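PDB 1FNN: CELL division control protein 6 from Pyrobaculum aerophilum, which binds adenine nucleotide through an AAA+ module, probably hydrolyses ATP, and probably takes part in regulating DNA replication. Local coordinates for residues A[220-225]-A[365-370]; A[257-260]-A[264-267]; A[276-281]-A[374-379]; A[280-285]-A[345-350]; A[295-300]-A[337-342]. All coordinates share one frame; numbering follows the deposited sequence.

Contact 1 (A[220-225]-A[365-370]); sequences LQMIAD and LISIGT
Met222, on the lid helix 217-227 of this AAA+ protein, lays its side chain against two residues of the winged-helix domain, Ser367 at the end of a strand and Gly369 just after it. The apolar part of the contact belongs to this one methionine. With CG anti to the backbone N (chi1 176°) and the chain fully extended beyond it, the thioether carries its terminal methyl to the other segment. Met222 CE ends 3.8 Å from Gly369 CA and 4.2 Å from Ile368 O, so the methyl rests on backbone atoms. Closer to the root, Met222 CG passes 3.9 Å from Ser367 OG. The polar part is a single bridging water and no direct hydrogen bond. This water receives a bond from Ser367 OG at 2.8 Å and gives one to Met222 O at 3.0 Å, tying the serine hydroxyl to a helix carbonyl. Charged and polar partners flank this join: Asp225 OD1 forms a salt bridge with Arg351, Asp225 OD2 a hydrogen bond with Tyr308 OH, and Arg268 donates to Ile368 O. Within the lid, helix 217-227 touches helices 195-209 and 264-274. Strand 364-367 sits between strands 309-310 and 349-352 in the winged-helix sheet; Ile366 of the strand and Ile368 just beyond it pack on helix 288-304.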
# COMPACT_ATOMS: atom_id res chain seq x y z
N LEU A 220 -9.03 13.59 -4.86
CA LEU A 220 -7.84 12.83 -4.45
C LEU A 220 -7.82 12.78 -2.91
O LEU A 220 -7.48 11.77 -2.32
CB LEU A 220 -6.63 13.62 -4.97
CG LEU A 220 -5.94 13.19 -6.26
CD1 LEU A 220 -6.82 12.39 -7.20
CD2 LEU A 220 -5.25 14.36 -6.97
N GLN A 221 -8.21 13.93 -2.31
CA GLN A 221 -8.25 13.97 -0.84
C GLN A 221 -9.26 12.97 -0.25
O GLN A 221 -8.94 12.29 0.74
CB GLN A 221 -8.55 15.36 -0.31
CG GLN A 221 -7.46 16.41 -0.37
CD GLN A 221 -8.00 17.82 -0.21
OE1 GLN A 221 -9.20 18.08 -0.36
NE2 GLN A 221 -7.13 18.77 0.11
N MET A 222 -10.36 12.78 -0.94
CA MET A 222 -11.39 11.78 -0.55
C MET A 222 -10.87 10.37 -0.51
O MET A 222 -11.04 9.56 0.43
CB MET A 222 -12.56 11.98 -1.50
CG MET A 222 -13.73 11.01 -1.37
SD MET A 222 -14.97 11.25 -2.66
CE MET A 222 -16.08 9.89 -2.35
N ILE A 223 -10.11 10.02 -1.60
CA ILE A 223 -9.51 8.70 -1.66
C ILE A 223 -8.43 8.56 -0.60
O ILE A 223 -8.32 7.53 0.05
CB ILE A 223 -8.84 8.45 -3.06
CG1 ILE A 223 -9.91 8.56 -4.13
CG2 ILE A 223 -8.13 7.10 -3.01
CD1 ILE A 223 -9.45 8.40 -5.59
N ALA A 224 -7.63 9.61 -0.38
CA ALA A 224 -6.59 9.58 0.65
C ALA A 224 -7.17 9.49 2.09
O ALA A 224 -6.63 8.79 2.93
CB ALA A 224 -5.82 10.91 0.56
N ASP A 225 -8.34 10.06 2.27
CA ASP A 225 -9.07 9.99 3.55
C ASP A 225 -9.60 8.60 3.78
O ASP A 225 -9.64 8.16 4.93
CB ASP A 225 -10.22 11.01 3.64
CG ASP A 225 -9.62 12.38 3.92
OD1 ASP A 225 -8.46 12.36 4.37
OD2 ASP A 225 -10.26 13.42 3.71
N LEU A 365 -14.83 19.59 7.49
CA LEU A 365 -15.42 19.07 6.29
C LEU A 365 -15.75 17.60 6.47
O LEU A 365 -15.02 16.90 7.15
CB LEU A 365 -14.48 19.17 5.06
CG LEU A 365 -14.03 20.59 4.69
CD1 LEU A 365 -12.96 20.57 3.60
CD2 LEU A 365 -15.21 21.46 4.25
N ILE A 366 -16.85 17.18 5.86
CA ILE A 366 -17.26 15.79 6.03
C ILE A 366 -17.44 15.09 4.70
O ILE A 366 -18.12 15.57 3.78
CB ILE A 366 -18.64 15.75 6.77
CG1 ILE A 366 -18.55 16.49 8.13
CG2 ILE A 366 -19.08 14.31 7.03
CD1 ILE A 366 -19.98 16.75 8.65
N SER A 367 -16.97 13.85 4.68
CA SER A 367 -17.17 13.06 3.47
C SER A 367 -17.62 11.66 3.84
O SER A 367 -17.31 11.15 4.93
CB SER A 367 -15.78 12.93 2.75
OG SER A 367 -15.91 11.85 1.81
N ILE A 368 -18.33 11.00 2.98
CA ILE A 368 -18.62 9.59 3.12
C ILE A 368 -17.96 8.97 1.83
O ILE A 368 -18.62 8.88 0.80
CB ILE A 368 -20.10 9.25 3.17
CG1 ILE A 368 -20.69 9.74 4.54
CG2 ILE A 368 -20.38 7.76 3.02
CD1 ILE A 368 -22.23 9.66 4.48
N GLY A 369 -16.82 8.32 2.02
CA GLY A 369 -16.14 7.80 0.82
C GLY A 369 -16.27 6.30 0.62
O GLY A 369 -15.88 5.82 -0.47
N THR A 370 -16.75 5.58 1.64
CA THR A 370 -16.74 4.12 1.54
C THR A 370 -18.02 3.42 1.10
O THR A 370 -18.00 2.19 0.97
CB THR A 370 -16.20 3.48 2.83
OG1 THR A 370 -17.12 3.71 3.94
CG2 THR A 370 -14.85 4.12 3.14
O HOH W 1 -13.52 10.32 2.03

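Contact 2 (A[257-260]-A[264-267]); sequences NGRK and PEDV
Arg259 and Asp266 form a two-pronged salt bridge across the short turn between helices 240-256 and 264-274 of the lid, just past the Schellman motif in which Gly258, at positive phi, closes the first helix and Arg259 N bonds back to Ala254 O. The guanidinium meets the carboxylate end-on. Arg259 NH1 donates to Asp266 OD2 at 2.8 Å with an angle of 170°, and Arg259 NH2 donates to Asp266 OD1, also at 2.8 Å and straighter, at 176°. Both oxygens use their syn lone pairs, and the two flat groups are nearly coplanar, only 8° apart, which fixes the rotation of each. The arginine chain reaches this position by bending at its third torsion. Asp266 OD2 has a second donor in Ala263 N, the backbone amide just before helix 264-274, a bond like one half of a capping box; the same carboxylate therefore binds the helix start and the arginine. Asp266 touches Ala253 and Ala254 of helix 240-256, and Arg259 also leans on Ala254. Glu265 adds a further negative charge but no bond, its OE2 standing 4.4 Å from Arg259 NH2 and well out of the guanidinium plane.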
# COMPACT_ATOMS: atom_id res chain seq x y z
N ASN A 257 -19.12 5.98 -17.87
CA ASN A 257 -20.37 6.68 -17.75
C ASN A 257 -20.48 7.92 -18.63
O ASN A 257 -21.36 8.74 -18.37
CB ASN A 257 -20.58 7.12 -16.28
CG ASN A 257 -21.78 6.35 -15.73
OD1 ASN A 257 -22.90 6.52 -16.23
ND2 ASN A 257 -21.50 5.54 -14.72
N GLY A 258 -19.53 8.20 -19.51
CA GLY A 258 -19.53 9.34 -20.39
C GLY A 258 -19.21 10.64 -19.70
O GLY A 258 -19.50 11.70 -20.27
N ARG A 259 -18.62 10.61 -18.49
CA ARG A 259 -18.34 11.89 -17.84
C ARG A 259 -16.93 12.35 -18.09
O ARG A 259 -16.10 11.50 -18.40
CB ARG A 259 -18.72 11.77 -16.34
CG ARG A 259 -20.25 11.63 -16.27
CD ARG A 259 -20.86 11.58 -14.89
NE ARG A 259 -20.96 10.21 -14.39
CZ ARG A 259 -20.05 9.69 -13.54
NH1 ARG A 259 -19.05 10.48 -13.18
NH2 ARG A 259 -20.21 8.44 -13.14
N LYS A 260 -16.58 13.61 -17.90
CA LYS A 260 -15.25 14.11 -18.13
C LYS A 260 -14.46 14.30 -16.83
O LYS A 260 -13.37 14.88 -16.89
CB LYS A 260 -15.29 15.48 -18.82
CG LYS A 260 -15.70 15.46 -20.27
CD LYS A 260 -15.80 16.88 -20.83
CE LYS A 260 -16.51 16.89 -22.18
NZ LYS A 260 -17.00 18.26 -22.54
N PRO A 264 -17.80 12.11 -6.88
CA PRO A 264 -17.76 11.39 -5.61
C PRO A 264 -18.37 10.03 -5.71
O PRO A 264 -17.84 9.03 -5.19
CB PRO A 264 -18.57 12.30 -4.64
CG PRO A 264 -18.32 13.66 -5.21
CD PRO A 264 -18.27 13.52 -6.74
N GLU A 265 -19.47 9.79 -6.46
CA GLU A 265 -20.06 8.46 -6.54
C GLU A 265 -19.13 7.44 -7.22
O GLU A 265 -19.18 6.25 -6.90
CB GLU A 265 -21.40 8.43 -7.29
CG GLU A 265 -21.25 8.95 -8.71
CD GLU A 265 -22.50 9.26 -9.51
OE1 GLU A 265 -22.74 10.48 -9.66
OE2 GLU A 265 -23.24 8.36 -9.98
N ASP A 266 -18.30 7.92 -8.17
CA ASP A 266 -17.34 6.95 -8.77
C ASP A 266 -16.41 6.41 -7.71
O ASP A 266 -16.11 5.21 -7.62
CB ASP A 266 -16.57 7.73 -9.87
CG ASP A 266 -17.52 8.28 -10.95
OD1 ASP A 266 -18.34 7.43 -11.38
OD2 ASP A 266 -17.30 9.46 -11.22
N VAL A 267 -15.87 7.28 -6.82
CA VAL A 267 -15.02 6.83 -5.73
C VAL A 267 -15.73 5.86 -4.78
O VAL A 267 -15.18 4.82 -4.38
CB VAL A 267 -14.46 8.05 -4.97
CG1 VAL A 267 -13.69 7.73 -3.69
CG2 VAL A 267 -13.58 8.93 -5.87

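Contact 3 (A[276-281]-A[374-379]); sequences FGISEE and DTLEAV
Glu280 and Val379 make the nearer of two side-chain approaches between the chain leading into helix 280-285 and the C-terminal helix 373-387. Here the valine meets the flank of an acid: Val379 CG1 lies 3.5 Å from Glu280 OE1 and 3.9 Å from Glu280 CG, and so lies across the glutamate chain, touching CG as well as the carboxylate. Val379 CG1, anti to the backbone N, is the methyl nearest the glutamate oxygen. Glu280 gets there by extending, its CG anti to the backbone N (chi1 -177°). The charge itself has another partner, because Glu280 OE2 forms a salt bridge with Lys382, further along helix 373-387. The second approach is wholly apolar. Ile278 CD1 and Leu376 CD2 meet at 4.1 Å, methyl to methyl, as the two side chains cross obliquely. Segment 276-281 is where the chain passes from the lid into the winged-helix domain, and 374-379 lies on the C-terminal helix 373-387. Ser279 marks the entry: it occupies the N-cap position of helix 280-285, where its OG accepts a hydrogen bond from Val282 N. Ile278, just before the cap, also touches Thr370 and Ile347, while Leu376 also touches Val298 of helix 288-304 and Leu283 of helix 280-285. No hydrogen bond joins the two segments.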
# COMPACT_ATOMS: atom_id res chain seq x y z
N PHE A 276 -14.15 -3.25 2.58
CA PHE A 276 -15.39 -3.39 3.34
C PHE A 276 -16.15 -2.05 3.30
O PHE A 276 -15.55 -1.02 3.62
CB PHE A 276 -15.15 -3.66 4.82
CG PHE A 276 -14.67 -4.99 5.29
CD1 PHE A 276 -13.32 -5.24 5.49
CD2 PHE A 276 -15.58 -6.01 5.53
CE1 PHE A 276 -12.89 -6.48 5.93
CE2 PHE A 276 -15.15 -7.25 5.97
CZ PHE A 276 -13.81 -7.48 6.17
N GLY A 277 -17.41 -2.08 2.92
CA GLY A 277 -18.20 -0.84 2.94
C GLY A 277 -18.64 -0.58 4.38
O GLY A 277 -17.90 -0.86 5.32
N ILE A 278 -19.87 -0.08 4.56
CA ILE A 278 -20.32 0.21 5.94
C ILE A 278 -21.19 -0.93 6.45
O ILE A 278 -22.13 -1.35 5.80
CB ILE A 278 -21.00 1.59 6.02
CG1 ILE A 278 -19.95 2.72 5.94
CG2 ILE A 278 -21.80 1.70 7.32
CD1 ILE A 278 -20.56 4.03 5.46
N SER A 279 -20.86 -1.47 7.62
CA SER A 279 -21.64 -2.57 8.18
C SER A 279 -23.04 -2.16 8.62
O SER A 279 -23.21 -1.24 9.44
CB SER A 279 -20.87 -3.14 9.38
OG SER A 279 -21.77 -3.75 10.29
N GLU A 280 -24.05 -2.98 8.31
CA GLU A 280 -25.40 -2.70 8.82
C GLU A 280 -25.42 -2.88 10.34
O GLU A 280 -26.11 -2.16 11.06
CB GLU A 280 -26.49 -3.57 8.18
CG GLU A 280 -27.88 -3.19 8.69
CD GLU A 280 -29.00 -3.58 7.75
OE1 GLU A 280 -28.75 -3.69 6.53
OE2 GLU A 280 -30.13 -3.78 8.23
N GLU A 281 -24.60 -3.80 10.84
CA GLU A 281 -24.48 -4.07 12.26
C GLU A 281 -24.02 -2.83 13.03
O GLU A 281 -24.55 -2.57 14.11
CB GLU A 281 -23.46 -5.18 12.50
CG GLU A 281 -23.80 -6.54 11.91
CD GLU A 281 -22.70 -7.56 12.16
OE1 GLU A 281 -21.69 -7.20 12.81
OE2 GLU A 281 -22.85 -8.72 11.71
N ASP A 374 -26.94 5.94 -2.30
CA ASP A 374 -28.32 5.52 -2.51
C ASP A 374 -28.62 4.32 -1.63
O ASP A 374 -29.61 4.35 -0.86
CB ASP A 374 -28.73 5.23 -3.96
CG ASP A 374 -28.84 6.53 -4.73
OD1 ASP A 374 -28.71 7.62 -4.15
OD2 ASP A 374 -29.06 6.48 -5.95
N THR A 375 -27.63 3.45 -1.49
CA THR A 375 -27.82 2.25 -0.69
C THR A 375 -27.63 2.54 0.81
O THR A 375 -28.40 2.00 1.63
CB THR A 375 -26.87 1.16 -1.20
OG1 THR A 375 -27.49 0.60 -2.39
CG2 THR A 375 -26.66 0.03 -0.22
N LEU A 376 -26.76 3.48 1.15
CA LEU A 376 -26.57 3.83 2.55
C LEU A 376 -27.86 4.49 3.07
O LEU A 376 -28.28 4.30 4.19
CB LEU A 376 -25.39 4.80 2.66
CG LEU A 376 -25.09 5.32 4.07
CD1 LEU A 376 -25.05 4.14 5.04
CD2 LEU A 376 -23.81 6.11 4.16
N GLU A 377 -28.30 5.48 2.32
CA GLU A 377 -29.53 6.19 2.50
C GLU A 377 -30.74 5.28 2.69
O GLU A 377 -31.45 5.47 3.70
CB GLU A 377 -29.86 7.18 1.36
CG GLU A 377 -31.09 8.00 1.78
CD GLU A 377 -31.53 9.00 0.75
OE1 GLU A 377 -32.07 10.07 1.09
OE2 GLU A 377 -31.36 8.75 -0.46
N ALA A 378 -30.88 4.22 1.92
CA ALA A 378 -31.94 3.24 2.10
C ALA A 378 -31.80 2.46 3.40
O ALA A 378 -32.84 2.11 4.01
CB ALA A 378 -32.01 2.26 0.90
N VAL A 379 -30.61 2.01 3.75
CA VAL A 379 -30.45 1.20 4.95
C VAL A 379 -30.67 2.05 6.23
O VAL A 379 -31.37 1.57 7.14
CB VAL A 379 -29.07 0.54 5.07
CG1 VAL A 379 -28.94 -0.19 6.39
CG2 VAL A 379 -28.85 -0.44 3.91

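Contact 4 (A[280-285]-A[345-350]); sequences EEVLIG and KGIVET
Val282 and Leu283, on the short helix 280-285 of the winged-helix domain, pack against the turn that carries the chain from helix 332-344 into strand 349-352. Ile347 is the shared partner. Its terminal methyl, CD1, stands 4.0 Å from Val282 CG1 and 4.1 Å from Leu283 CD2, touching two consecutive residues of the helix. Ile347 points there by placing CG1 anti to its own carbonyl carbon (chi1 -63°). Val282 CG1 has a second neighbour in the aliphatic stem of Lys345, whose CD comes to 3.8 Å. Between these two partners of the valine the backbone turns at Gly346, whose positive phi belongs to a Schellman motif closing helix 332-344; Lys345 and Ile347, on the two sides of the glycine, both direct their side chains at helix 280-285. The extended lysine runs on past the valine and puts its ammonium next to a water. That water accepts from Lys345 NZ at 2.8 Å and donates to Val282 O at 2.7 Å, a polar bridge at the more exposed side of the contact. On the buried side Leu294 of helix 288-304 touches both Leu283 and Ile347, and Leu283 also meets Leu383 of helix 373-387. Asp341 makes a long, weak ion pair with Lys345 NZ.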
# COMPACT_ATOMS: atom_id res chain seq x y z
N GLU A 280 -24.05 -2.98 8.31
CA GLU A 280 -25.40 -2.70 8.82
C GLU A 280 -25.42 -2.88 10.34
O GLU A 280 -26.11 -2.16 11.06
CB GLU A 280 -26.49 -3.57 8.18
CG GLU A 280 -27.88 -3.19 8.69
CD GLU A 280 -29.00 -3.58 7.75
OE1 GLU A 280 -28.75 -3.69 6.53
OE2 GLU A 280 -30.13 -3.78 8.23
N GLU A 281 -24.60 -3.80 10.84
CA GLU A 281 -24.48 -4.07 12.26
C GLU A 281 -24.02 -2.83 13.03
O GLU A 281 -24.55 -2.57 14.11
CB GLU A 281 -23.46 -5.18 12.50
CG GLU A 281 -23.80 -6.54 11.91
CD GLU A 281 -22.70 -7.56 12.16
OE1 GLU A 281 -21.69 -7.20 12.81
OE2 GLU A 281 -22.85 -8.72 11.71
N VAL A 282 -23.05 -2.10 12.47
CA VAL A 282 -22.57 -0.90 13.16
C VAL A 282 -23.59 0.22 13.06
O VAL A 282 -23.87 0.83 14.11
CB VAL A 282 -21.18 -0.44 12.72
CG1 VAL A 282 -20.79 0.88 13.39
CG2 VAL A 282 -20.14 -1.51 13.06
N LEU A 283 -24.42 0.22 12.01
CA LEU A 283 -25.45 1.25 11.94
C LEU A 283 -26.54 1.03 12.99
O LEU A 283 -27.00 2.00 13.62
CB LEU A 283 -26.07 1.32 10.55
CG LEU A 283 -25.03 1.70 9.43
CD1 LEU A 283 -25.75 1.84 8.12
CD2 LEU A 283 -24.34 3.00 9.78
N ILE A 284 -26.93 -0.21 13.19
CA ILE A 284 -28.09 -0.54 14.03
C ILE A 284 -27.93 0.01 15.45
O ILE A 284 -28.86 0.61 16.00
CB ILE A 284 -28.31 -2.07 14.04
CG1 ILE A 284 -28.98 -2.51 12.74
CG2 ILE A 284 -29.15 -2.51 15.24
CD1 ILE A 284 -29.10 -4.01 12.59
N GLY A 285 -26.74 -0.14 16.00
CA GLY A 285 -26.35 0.35 17.29
C GLY A 285 -26.25 1.85 17.46
O GLY A 285 -26.25 2.26 18.62
N LYS A 345 -15.76 5.43 14.08
CA LYS A 345 -16.17 4.14 13.53
C LYS A 345 -15.83 3.99 12.05
O LYS A 345 -16.19 2.96 11.47
CB LYS A 345 -17.68 3.91 13.76
CG LYS A 345 -17.95 3.91 15.28
CD LYS A 345 -19.42 3.65 15.59
CE LYS A 345 -19.51 3.27 17.10
NZ LYS A 345 -20.97 3.00 17.32
N GLY A 346 -15.28 4.99 11.37
CA GLY A 346 -14.96 4.78 9.94
C GLY A 346 -16.17 4.94 9.05
O GLY A 346 -16.09 4.70 7.84
N ILE A 347 -17.28 5.50 9.58
CA ILE A 347 -18.48 5.68 8.78
C ILE A 347 -18.39 6.89 7.89
O ILE A 347 -18.88 6.95 6.76
CB ILE A 347 -19.75 5.76 9.69
CG1 ILE A 347 -19.90 4.43 10.42
CG2 ILE A 347 -21.01 5.99 8.86
CD1 ILE A 347 -20.91 4.42 11.57
N VAL A 348 -17.77 7.96 8.41
CA VAL A 348 -17.57 9.24 7.73
C VAL A 348 -16.08 9.60 7.83
O VAL A 348 -15.42 9.03 8.71
CB VAL A 348 -18.47 10.16 8.58
CG1 VAL A 348 -17.71 11.15 9.41
CG2 VAL A 348 -19.72 10.62 7.87
N GLU A 349 -15.57 10.44 6.94
CA GLU A 349 -14.20 10.94 7.14
C GLU A 349 -14.27 12.42 7.31
O GLU A 349 -15.17 13.04 6.70
CB GLU A 349 -13.34 10.56 5.89
CG GLU A 349 -13.21 9.02 5.81
CD GLU A 349 -14.33 8.37 5.01
OE1 GLU A 349 -14.82 8.91 3.99
OE2 GLU A 349 -14.77 7.26 5.39
N THR A 350 -13.41 13.05 8.10
CA THR A 350 -13.51 14.51 8.22
C THR A 350 -12.13 15.12 7.97
O THR A 350 -11.13 14.44 8.18
CB THR A 350 -13.96 14.98 9.64
OG1 THR A 350 -13.03 14.51 10.59
CG2 THR A 350 -15.33 14.37 9.98
O HOH W 2 -22.61 0.92 16.52

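Contact 5 (A[295-300]-A[337-342]); sequences LAIVRS and SYLNDL
Ile297 buries the largest area in this contact, and its end methyl alone does the touching from helix 288-304. The isoleucine points at helix 332-344 with CG1 anti to its carbonyl carbon (chi1 -70°), which turns the CG1 branch toward two leucines three residues apart. Leu342 comes straight at it: Leu342 CD1 and Ile297 CD1 meet tip to tip at 4.2 Å, each side chain pointing at the other from its own helix. Leu339 arrives differently, since its bond from the backbone runs across the contact and only the branched end turns inward, with CG anti to the backbone N (chi1 -178°). Its CD1 then stands 4.3 Å from Ile297 CD1. One methyl thus meets two, and all three residues are buried. The two segments stand well apart, the nearest alpha carbons, Ile297 CA and Leu339 CA, being 9.8 Å from each other, and no hydrogen bond crosses between them, so the join depends on these branched ends. Other parts of the same core close around it: Ala314 of helix 311-324 touches Ile297, Phe311 touches Leu339, and Ile347 touches Leu342. In the order of the chain, helix 288-304 is followed by a short strand, helices 311-324 and 332-344, and then two strands of an antiparallel sheet. This is the winged-helix form of the helix-turn-helix, in which helix 332-344 holds the place of the recognition helix, the one that in relatives commonly enters the DNA groove.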
# COMPACT_ATOMS: atom_id res chain seq x y z
N LEU A 295 -28.04 10.34 8.38
CA LEU A 295 -28.95 10.60 7.28
C LEU A 295 -28.82 12.00 6.75
O LEU A 295 -28.84 12.24 5.51
CB LEU A 295 -30.44 10.36 7.64
CG LEU A 295 -31.47 10.56 6.54
CD1 LEU A 295 -31.08 9.75 5.28
CD2 LEU A 295 -32.84 10.02 7.01
N ALA A 296 -28.65 13.00 7.62
CA ALA A 296 -28.55 14.37 7.15
C ALA A 296 -27.26 14.55 6.26
O ALA A 296 -27.22 15.45 5.42
CB ALA A 296 -28.37 15.29 8.35
N ILE A 297 -26.16 14.04 6.74
CA ILE A 297 -24.86 14.15 6.01
C ILE A 297 -25.06 13.50 4.65
O ILE A 297 -24.71 14.04 3.61
CB ILE A 297 -23.77 13.45 6.82
CG1 ILE A 297 -23.45 14.22 8.12
CG2 ILE A 297 -22.49 13.28 5.98
CD1 ILE A 297 -22.59 13.40 9.07
N VAL A 298 -25.62 12.30 4.57
CA VAL A 298 -26.00 11.65 3.36
C VAL A 298 -26.83 12.54 2.45
O VAL A 298 -26.55 12.62 1.22
CB VAL A 298 -26.72 10.32 3.59
CG1 VAL A 298 -27.30 9.80 2.25
CG2 VAL A 298 -25.84 9.26 4.21
N ARG A 299 -27.87 13.21 2.95
CA ARG A 299 -28.68 14.11 2.13
C ARG A 299 -27.97 15.35 1.63
O ARG A 299 -28.11 15.74 0.43
CB ARG A 299 -29.99 14.56 2.87
CG ARG A 299 -30.93 13.36 2.98
CD ARG A 299 -32.39 13.72 3.20
NE ARG A 299 -33.16 12.49 3.43
CZ ARG A 299 -34.39 12.50 3.94
NH1 ARG A 299 -34.96 13.65 4.27
NH2 ARG A 299 -35.02 11.34 4.12
N SER A 300 -27.12 15.98 2.40
CA SER A 300 -26.38 17.13 1.95
C SER A 300 -25.38 16.69 0.81
O SER A 300 -25.12 17.54 -0.03
CB SER A 300 -25.53 17.80 3.00
OG SER A 300 -26.28 18.05 4.18
N SER A 337 -20.37 15.59 18.99
CA SER A 337 -20.00 14.28 19.50
C SER A 337 -20.51 13.20 18.56
O SER A 337 -19.85 12.17 18.55
CB SER A 337 -20.58 13.95 20.90
OG SER A 337 -20.51 15.21 21.60
N TYR A 338 -21.69 13.35 17.97
CA TYR A 338 -22.11 12.29 17.04
C TYR A 338 -21.10 12.24 15.88
O TYR A 338 -20.81 11.14 15.43
CB TYR A 338 -23.48 12.58 16.45
CG TYR A 338 -24.64 12.53 17.46
CD1 TYR A 338 -25.70 13.38 17.27
CD2 TYR A 338 -24.63 11.67 18.54
CE1 TYR A 338 -26.78 13.38 18.15
CE2 TYR A 338 -25.71 11.66 19.44
CZ TYR A 338 -26.76 12.51 19.23
OH TYR A 338 -27.85 12.53 20.10
N LEU A 339 -20.69 13.42 15.37
CA LEU A 339 -19.72 13.38 14.26
C LEU A 339 -18.41 12.70 14.66
O LEU A 339 -17.85 11.89 13.91
CB LEU A 339 -19.40 14.79 13.77
CG LEU A 339 -18.42 14.80 12.56
CD1 LEU A 339 -19.04 14.02 11.39
CD2 LEU A 339 -18.16 16.25 12.23
N ASN A 340 -17.92 13.02 15.87
CA ASN A 340 -16.76 12.32 16.41
C ASN A 340 -16.90 10.82 16.43
O ASN A 340 -15.94 10.11 16.15
CB ASN A 340 -16.56 12.74 17.87
CG ASN A 340 -15.28 13.56 17.91
OD1 ASN A 340 -14.24 12.90 17.87
ND2 ASN A 340 -15.50 14.86 17.97
N ASP A 341 -18.07 10.34 16.89
CA ASP A 341 -18.31 8.89 16.93
C ASP A 341 -18.36 8.28 15.54
O ASP A 341 -17.80 7.21 15.24
CB ASP A 341 -19.62 8.62 17.72
CG ASP A 341 -19.89 7.15 17.88
OD1 ASP A 341 -19.15 6.41 18.56
OD2 ASP A 341 -20.89 6.62 17.34
N LEU A 342 -19.06 8.93 14.60
CA LEU A 342 -19.13 8.39 13.22
C LEU A 342 -17.73 8.37 12.60
O LEU A 342 -17.35 7.38 11.96
CB LEU A 342 -20.05 9.29 12.39
CG LEU A 342 -21.55 9.28 12.75
CD1 LEU A 342 -22.25 10.43 11.99
CD2 LEU A 342 -22.22 7.93 12.40

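Overall arrangement
Contacts 3, 4 and 5 share the core of the winged-helix domain. Contacts 3 and 4 have centres 9 Å apart and both use helix 280-285; contacts 4 and 5, also 9 Å apart, are linked by a probable hydrogen bond from Ile347 N to Leu342 O, 3.0 Å. Contact 1 ties this domain to the lid and touches all the others: Ile368 CD1 lies 3.6 Å from Val298 CG2 of contact 5, and Met222 CE lies 3.5 Å from Val267 CG1 of contact 2. Contact 2, within the lid, stays clear of the other three, with nearest atoms about 7 to 9 Å away. All five lie away from the ADP and magnesium sites; the P-loop belongs to the AAA domain, while Arg205 of the lid also binds ADP.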